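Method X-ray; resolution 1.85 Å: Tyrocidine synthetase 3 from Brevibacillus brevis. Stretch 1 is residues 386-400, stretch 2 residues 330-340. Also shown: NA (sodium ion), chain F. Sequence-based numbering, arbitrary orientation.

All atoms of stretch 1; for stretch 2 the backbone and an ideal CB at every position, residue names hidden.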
# COMPACT_ATOMS: atom_id res chain seq x y z
N THR A 386 22.44 -18.54 3.86
CA THR A 386 21.99 -19.05 2.57
C THR A 386 20.83 -18.17 2.13
O THR A 386 20.12 -17.61 2.98
CB THR A 386 21.52 -20.52 2.65
OG1 THR A 386 20.36 -20.61 3.47
CG2 THR A 386 22.63 -21.41 3.22
N PHE A 387 20.63 -18.00 0.83
CA PHE A 387 19.48 -17.22 0.37
C PHE A 387 18.20 -17.86 0.88
O PHE A 387 17.27 -17.16 1.27
CB PHE A 387 19.42 -17.09 -1.15
CG PHE A 387 18.22 -16.31 -1.63
CD1 PHE A 387 18.21 -14.92 -1.56
CD2 PHE A 387 17.10 -16.96 -2.11
CE1 PHE A 387 17.10 -14.20 -1.98
CE2 PHE A 387 15.98 -16.25 -2.54
CZ PHE A 387 15.99 -14.86 -2.47
N SER A 388 18.16 -19.19 0.90
CA SER A 388 16.99 -19.92 1.38
C SER A 388 16.61 -19.51 2.81
O SER A 388 15.44 -19.19 3.07
CB SER A 388 17.23 -21.43 1.30
OG SER A 388 16.07 -22.14 1.72
N GLU A 389 17.58 -19.48 3.71
CA GLU A 389 17.28 -19.12 5.10
C GLU A 389 16.99 -17.62 5.25
O GLU A 389 16.14 -17.24 6.05
CB GLU A 389 18.39 -19.56 6.06
CG GLU A 389 19.62 -18.69 6.07
CD GLU A 389 20.69 -19.23 7.00
OE1 GLU A 389 21.80 -19.54 6.51
OE2 GLU A 389 20.41 -19.36 8.21
N PHE A 390 17.69 -16.79 4.48
CA PHE A 390 17.42 -15.35 4.46
C PHE A 390 16.00 -15.07 3.98
O PHE A 390 15.27 -14.25 4.57
CB PHE A 390 18.42 -14.60 3.58
CG PHE A 390 18.11 -13.13 3.45
CD1 PHE A 390 18.16 -12.31 4.57
CD2 PHE A 390 17.74 -12.58 2.23
CE1 PHE A 390 17.86 -10.96 4.47
CE2 PHE A 390 17.44 -11.23 2.12
CZ PHE A 390 17.50 -10.41 3.25
N LEU A 391 15.60 -15.75 2.90
CA LEU A 391 14.24 -15.62 2.38
C LEU A 391 13.19 -15.99 3.42
O LEU A 391 12.14 -15.37 3.50
CB LEU A 391 14.06 -16.48 1.12
CG LEU A 391 12.63 -16.56 0.57
CD1 LEU A 391 12.10 -15.18 0.21
CD2 LEU A 391 12.56 -17.51 -0.63
N GLN A 392 13.47 -17.02 4.22
CA GLN A 392 12.56 -17.38 5.29
C GLN A 392 12.50 -16.30 6.37
O GLN A 392 11.45 -16.10 6.97
CB GLN A 392 12.96 -18.73 5.90
CG GLN A 392 12.76 -19.89 4.94
CD GLN A 392 11.30 -20.05 4.51
OE1 GLN A 392 10.39 -20.02 5.34
NE2 GLN A 392 11.08 -20.21 3.20
N GLU A 393 13.61 -15.61 6.61
CA GLU A 393 13.60 -14.47 7.53
C GLU A 393 12.72 -13.36 6.98
O GLU A 393 11.91 -12.78 7.72
CB GLU A 393 15.02 -13.96 7.78
CG GLU A 393 15.94 -14.96 8.47
CD GLU A 393 17.32 -14.41 8.71
OE1 GLU A 393 17.62 -13.30 8.22
OE2 GLU A 393 18.11 -15.09 9.38
N VAL A 394 12.86 -13.08 5.69
CA VAL A 394 12.03 -12.07 4.99
C VAL A 394 10.55 -12.41 5.08
O VAL A 394 9.72 -11.54 5.35
CB VAL A 394 12.44 -11.93 3.50
CG1 VAL A 394 11.47 -11.02 2.75
CG2 VAL A 394 13.87 -11.38 3.38
N LYS A 395 10.22 -13.69 4.89
CA LYS A 395 8.84 -14.14 5.02
C LYS A 395 8.31 -13.93 6.43
O LYS A 395 7.22 -13.40 6.62
CB LYS A 395 8.72 -15.62 4.66
CG LYS A 395 7.38 -16.24 5.04
CD LYS A 395 7.39 -17.74 4.81
CE LYS A 395 6.03 -18.34 5.11
NZ LYS A 395 5.97 -19.78 4.75
N GLN A 396 9.09 -14.38 7.41
CA GLN A 396 8.71 -14.29 8.81
C GLN A 396 8.51 -12.84 9.25
O GLN A 396 7.53 -12.52 9.93
CB GLN A 396 9.76 -14.97 9.70
CG GLN A 396 9.27 -15.35 11.08
CD GLN A 396 7.99 -16.18 11.05
OE1 GLN A 396 6.95 -15.74 11.54
NE2 GLN A 396 8.05 -17.35 10.44
N ASN A 397 9.43 -11.97 8.86
CA ASN A 397 9.35 -10.56 9.20
C ASN A 397 8.19 -9.87 8.49
O ASN A 397 7.59 -8.94 9.03
CB ASN A 397 10.67 -9.85 8.89
CG ASN A 397 11.77 -10.27 9.83
OD1 ASN A 397 11.52 -10.58 11.00
ND2 ASN A 397 13.01 -10.29 9.33
N ALA A 398 7.88 -10.33 7.28
CA ALA A 398 6.75 -9.80 6.51
C ALA A 398 5.43 -10.17 7.18
O ALA A 398 4.58 -9.30 7.40
CB ALA A 398 6.79 -10.31 5.08
N LEU A 399 5.28 -11.44 7.52
CA LEU A 399 4.08 -11.90 8.21
C LEU A 399 3.91 -11.19 9.55
O LEU A 399 2.81 -10.78 9.89
CB LEU A 399 4.13 -13.42 8.42
CG LEU A 399 4.01 -14.27 7.15
CD1 LEU A 399 4.22 -15.74 7.46
CD2 LEU A 399 2.64 -14.05 6.51
N ASP A 400 5.00 -11.04 10.30
CA ASP A 400 4.98 -10.32 11.57
C ASP A 400 4.56 -8.87 11.35
O ASP A 400 3.76 -8.33 12.11
CB ASP A 400 6.35 -10.36 12.26
CG ASP A 400 6.71 -11.74 12.79
OD1 ASP A 400 5.83 -12.62 12.87
OD2 ASP A 400 7.89 -11.94 13.14
N UNK A 330 6.15 -11.82 -4.18
CA UNK A 330 6.47 -10.58 -3.47
C UNK A 330 7.66 -10.76 -2.52
O UNK A 330 8.60 -9.97 -2.54
CB UNK A 330 5.25 -10.09 -2.69
N UNK A 331 7.60 -11.80 -1.69
CA UNK A 331 8.65 -12.05 -0.70
C UNK A 331 10.00 -12.40 -1.34
O UNK A 331 11.04 -11.96 -0.87
CB UNK A 331 8.22 -13.18 0.23
N UNK A 332 9.96 -13.21 -2.39
CA UNK A 332 11.17 -13.62 -3.10
C UNK A 332 11.88 -12.39 -3.67
O UNK A 332 13.08 -12.19 -3.47
CB UNK A 332 10.83 -14.61 -4.22
N UNK A 333 11.11 -11.55 -4.35
CA UNK A 333 11.64 -10.31 -4.93
C UNK A 333 12.15 -9.33 -3.87
O UNK A 333 13.20 -8.70 -4.06
CB UNK A 333 10.56 -9.63 -5.77
N UNK A 334 11.41 -9.18 -2.77
CA UNK A 334 11.87 -8.33 -1.67
C UNK A 334 13.18 -8.86 -1.11
O UNK A 334 14.10 -8.10 -0.80
CB UNK A 334 10.81 -8.25 -0.57
N UNK A 335 13.26 -10.19 -0.96
CA UNK A 335 14.47 -10.84 -0.51
C UNK A 335 15.63 -10.55 -1.46
O UNK A 335 16.71 -10.16 -1.03
CB UNK A 335 14.25 -12.35 -0.38
N UNK A 336 15.40 -10.73 -2.76
CA UNK A 336 16.41 -10.45 -3.79
C UNK A 336 16.81 -8.98 -3.79
O UNK A 336 17.97 -8.63 -4.01
CB UNK A 336 15.89 -10.84 -5.17
N UNK A 337 15.84 -8.11 -3.54
CA UNK A 337 16.12 -6.68 -3.49
C UNK A 337 17.02 -6.36 -2.30
O UNK A 337 17.98 -5.60 -2.44
CB UNK A 337 14.82 -5.88 -3.41
N UNK A 338 16.76 -6.96 -1.14
CA UNK A 338 17.63 -6.79 0.02
C UNK A 338 19.09 -7.22 -0.21
O UNK A 338 20.02 -6.55 0.26
CB UNK A 338 17.05 -7.58 1.19
N UNK A 339 19.30 -8.32 -0.92
CA UNK A 339 20.67 -8.75 -1.24
C UNK A 339 21.34 -7.80 -2.26
O UNK A 339 22.54 -7.53 -2.15
CB UNK A 339 20.65 -10.18 -1.79
N UNK A 340 20.55 -7.28 -3.19
CA UNK A 340 21.03 -6.26 -4.14
C UNK A 340 21.57 -5.04 -3.39
O UNK A 340 22.70 -4.61 -3.62
CB UNK A 340 19.91 -5.84 -5.09
NA NA F . 4.92 -14.95 11.85

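Stretch 2 is helical throughout, and its axis passes 9.1 Å from that of helix 387-400, with an angle of 116° between their directions. The side of stretch 1 that faces it is largely apolar.

Position 330 points sideways, and no atom of stretch 1 lies within 5.5 Å of its ideal CB. Many residues would suit. It is Tyr-330, which makes no close contact here.

Position 331 points toward stretch 1. Its ideal CB is 4.4 Å from Leu-391 CD1 and 4.6 Å from Val-394 CG1. Beyond lies a groove lined by Lys-395, Ala-398 and Leu-399. A long, flexible apolar chain fits best. The residue is Met-331, a knob among Leu-391, Lys-395, Ala-398 and Leu-399. Its SD lies 3.6 Å from Lys-395 CB, and its CE reaches 4.3 Å from Ala-398 CB.

Position 332 points sideways, with its ideal CB 4.6 Å from Leu-391 CD1. A medium apolar residue is reasonable. Val-332 places CG2 4.1 Å from Leu-391 CD2.

Position 333 points away, so stretch 1 sets no preference. It is Leu-333.

Position 334 points sideways, its ideal CB 4.4 Å from Val-394 CG1. Leucine, isoleucine or methionine could extend along that valine. Leu-334 does so, with CD2 3.9 Å from Val-394 CG1.

Position 335 points toward stretch 1 at close range. Its ideal CB is already 3.6 Å from Leu-391 CD1, 3.7 Å from Phe-387 CZ and 3.9 Å from Val-394 CG2. Little room remains, so alanine or glycine is expected. Ala-335 sits as a knob among Phe-387, Phe-390, Leu-391 and Val-394. Its carbonyl O meets the edge of the Phe-390 ring, 3.4 Å from CE2.

Position 336 points sideways, its ideal CB 4.8 Å from Phe-387 CE1. Several residues are possible. It is Ala-336; its backbone N lies at the edge of the Phe-387 ring.

Position 337 is also sideways, without a neighbour in stretch 1, which sets no preference. It is Tyr-337, whose end leads away.

Position 338 points toward stretch 1, its ideal CB 3.5 Å from Phe-390 CZ. A modest side chain that can turn aside suits it; no polar partner is offered. Asn-338 packs its CB at the ring edge and turns back to its own helix, where ND2 donates to Leu-334 O at 2.8 Å.

Position 339 points toward stretch 1; its ideal CB is 5.2 Å from Phe-390 CE2 and 5.3 Å from Phe-387 CD1, which leaves room for a small or medium side chain. An apolar branched residue would fit. Val-339 puts CG1 4.1 Å from Phe-387 CE1, at the ring edge.

Position 340 is out of reach, so any residue would suit. It is Leu-340.

Stretch 2, residues 330-340: YMVLLAAYNVL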
# COMPACT_ATOMS: atom_id res chain seq x y z
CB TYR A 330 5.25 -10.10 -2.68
CG TYR A 330 5.47 -8.81 -1.94
CD1 TYR A 330 5.04 -7.60 -2.48
CD2 TYR A 330 6.09 -8.79 -0.69
CE1 TYR A 330 5.23 -6.41 -1.81
CE2 TYR A 330 6.29 -7.61 -0.01
CZ TYR A 330 5.86 -6.42 -0.58
OH TYR A 330 6.04 -5.25 0.09
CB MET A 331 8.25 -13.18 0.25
CG MET A 331 7.14 -12.82 1.23
SD MET A 331 6.55 -14.32 2.05
CE MET A 331 5.11 -13.69 2.94
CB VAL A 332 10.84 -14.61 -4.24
CG1 VAL A 332 12.06 -14.84 -5.15
CG2 VAL A 332 10.31 -15.94 -3.67
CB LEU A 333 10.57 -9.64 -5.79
CG LEU A 333 10.05 -10.43 -6.98
CD1 LEU A 333 8.90 -9.69 -7.64
CD2 LEU A 333 11.16 -10.71 -7.98
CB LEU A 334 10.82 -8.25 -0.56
CG LEU A 334 11.21 -7.44 0.69
CD1 LEU A 334 11.60 -6.00 0.33
CD2 LEU A 334 10.07 -7.48 1.70
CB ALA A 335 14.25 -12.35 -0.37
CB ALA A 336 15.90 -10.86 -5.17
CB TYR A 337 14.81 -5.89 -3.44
CG TYR A 337 15.00 -4.40 -3.48
CD1 TYR A 337 15.66 -3.79 -4.55
CD2 TYR A 337 14.50 -3.58 -2.47
CE1 TYR A 337 15.85 -2.41 -4.59
CE2 TYR A 337 14.68 -2.20 -2.51
CZ TYR A 337 15.35 -1.63 -3.57
OH TYR A 337 15.53 -0.26 -3.61
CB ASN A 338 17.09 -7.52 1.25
CG ASN A 338 16.09 -6.70 2.01
OD1 ASN A 338 16.43 -6.09 3.03
ND2 ASN A 338 14.85 -6.66 1.54
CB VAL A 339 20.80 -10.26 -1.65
CG1 VAL A 339 19.48 -10.87 -2.07
CG2 VAL A 339 21.89 -10.47 -2.72
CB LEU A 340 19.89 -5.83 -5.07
CG LEU A 340 20.17 -5.23 -6.46
CD1 LEU A 340 19.23 -4.08 -6.74
CD2 LEU A 340 21.61 -4.82 -6.69
O HOH W 1 4.14 -17.11 11.41
O HOH W 2 3.39 -13.51 12.02
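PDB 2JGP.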